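Local coordinates for putative branched-chain-amino-acid aminotransferase (Thermotoga maritima MSB8, PDB 3CSW), which probably transfers the amino group between leucine, isoleucine or valine and 2-oxoglutarate, using pyridoxal 5'-phosphate as cofactor, at residues A[156-159]-A[164-167]. Numbering follows the deposited sequence.
Sequences RREI and DVIL
I159 and D164 bring the two backbones closest, CA to CA 5.9 Å, where a type I beta turn, R156 to I159, is followed by the strand that carries V165; I159 N closes the turn on R156 O at 3.2 Å. V165 points its side chain toward the turn. V165 CG1, anti to its own carbonyl carbon (chi1 -68°), lies 4.0 Å from E158 CB and 4.2 Å from I159 CG1, so one methyl meets two consecutive turn residues. E158 and V165 cross at about a right angle, and the extended glutamate carries E158 OE1 past the valine, 4.1 Å from V165 CG2, to a hydrogen bond with S130 OG. From the I159 side, I159 CD1 approaches D164 OD1 at 3.8 Å, a van der Waals approach of a methyl to a carboxylate oxygen. D164 OD1 also accepts V165 N at 2.8 Å, but the N-H···O angle of 131° is bent and the donor stands 43° out of the carboxylate plane. S178 OG bonds to OD1 as well, while OD2 takes F179 N and S180 OG, so four donors fix the buried group's rotation. An alanine here removes the acceptor of S178 OG, S180 OG and F179 N, and the 178-180 segment would probably be freer to shift. Across the segments the contact is van der Waals packing, mostly of aliphatic carbons, while the carboxylates of E158 and D164 find their hydrogen bonds mainly outside it. Since R156 touches the cofactor and bonds through NH2 to S178 O, the D164 network is consistent with ordering the second shell of the pyridoxal phosphate pocket.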
loop_
_atom_site.group_PDB
_atom_site.type_symbol
_atom_site.label_atom_id
_atom_site.label_comp_id
_atom_site.label_asym_id
_atom_site.label_seq_id
_atom_site.Cartn_x
_atom_site.Cartn_y
_atom_site.Cartn_z
ATOM N N ARG A 156 17.586 -11.532 7.921
ATOM C CA ARG A 156 18.549 -12.326 8.673
ATOM C C ARG A 156 19.944 -11.730 8.661
ATOM O O ARG A 156 20.675 -11.919 9.616
ATOM C CB ARG A 156 18.618 -13.766 8.173
ATOM C CG ARG A 156 17.343 -14.482 8.430
ATOM C CD ARG A 156 17.501 -15.936 8.559
ATOM N NE ARG A 156 16.191 -16.536 8.742
ATOM C CZ ARG A 156 15.891 -17.797 8.460
ATOM N NH1 ARG A 156 16.819 -18.624 8.026
ATOM N NH2 ARG A 156 14.657 -18.241 8.619
ATOM N N ARG A 157 20.301 -11.005 7.605
ATOM C CA ARG A 157 21.598 -10.337 7.547
ATOM C C ARG A 157 21.709 -9.148 8.505
ATOM O O ARG A 157 22.796 -8.611 8.703
ATOM C CB ARG A 157 21.918 -9.892 6.119
ATOM C CG ARG A 157 22.132 -11.066 5.164
ATOM C CD ARG A 157 22.421 -10.602 3.745
ATOM N NE ARG A 157 23.730 -9.971 3.592
ATOM C CZ ARG A 157 24.872 -10.624 3.400
ATOM N NH1 ARG A 157 24.895 -11.944 3.325
ATOM N NH2 ARG A 157 26.002 -9.942 3.284
ATOM N N GLU A 158 20.580 -8.738 9.075
ATOM C CA GLU A 158 20.525 -7.678 10.087
ATOM C C GLU A 158 20.738 -8.174 11.511
ATOM O O GLU A 158 20.849 -7.375 12.416
ATOM C CB GLU A 158 19.166 -6.975 10.044
ATOM C CG GLU A 158 18.877 -6.224 8.763
ATOM C CD GLU A 158 17.512 -5.532 8.798
ATOM O OE1 GLU A 158 16.636 -5.967 9.566
ATOM O OE2 GLU A 158 17.317 -4.571 8.041
ATOM N N ILE A 159 20.785 -9.479 11.727
ATOM C CA ILE A 159 20.921 -9.995 13.079
ATOM C C ILE A 159 22.392 -9.884 13.477
ATOM O O ILE A 159 23.189 -10.745 13.122
ATOM C CB ILE A 159 20.423 -11.457 13.211
ATOM C CG1 ILE A 159 18.975 -11.600 12.716
ATOM C CG2 ILE A 159 20.559 -11.899 14.655
ATOM C CD1 ILE A 159 18.580 -13.060 12.439
ATOM N N ASP A 164 16.980 -12.133 17.080
ATOM C CA ASP A 164 16.210 -12.131 15.840
ATOM C C ASP A 164 15.726 -10.698 15.622
ATOM O O ASP A 164 15.745 -9.892 16.542
ATOM C CB ASP A 164 15.038 -13.127 15.933
ATOM C CG ASP A 164 14.453 -13.510 14.564
ATOM O OD1 ASP A 164 14.972 -13.045 13.532
ATOM O OD2 ASP A 164 13.460 -14.278 14.515
ATOM N N VAL A 165 15.350 -10.374 14.388
ATOM C CA VAL A 165 14.740 -9.090 14.035
ATOM C C VAL A 165 13.236 -9.311 13.747
ATOM O O VAL A 165 12.843 -10.363 13.261
ATOM C CB VAL A 165 15.444 -8.399 12.836
ATOM C CG1 VAL A 165 16.867 -7.954 13.230
ATOM C CG2 VAL A 165 15.454 -9.295 11.573
ATOM N N ILE A 166 12.407 -8.322 14.092
ATOM C CA ILE A 166 10.964 -8.381 13.898
ATOM C C ILE A 166 10.553 -7.663 12.593
ATOM O O ILE A 166 10.744 -6.454 12.443
ATOM C CB ILE A 166 10.235 -7.764 15.119
ATOM C CG1 ILE A 166 10.771 -8.360 16.445
ATOM C CG2 ILE A 166 8.741 -7.898 14.998
ATOM C CD1 ILE A 166 10.850 -9.879 16.552
ATOM N N LEU A 167 10.030 -8.439 11.645
ATOM C CA LEU A 167 9.479 -7.912 10.400
ATOM C C LEU A 167 8.034 -7.473 10.619
ATOM O O LEU A 167 7.203 -8.250 11.111
ATOM C CB LEU A 167 9.537 -8.931 9.249
ATOM C CG LEU A 167 10.876 -9.324 8.616
ATOM C CD1 LEU A 167 11.575 -10.362 9.476
ATOM C CD2 LEU A 167 10.726 -9.791 7.151
#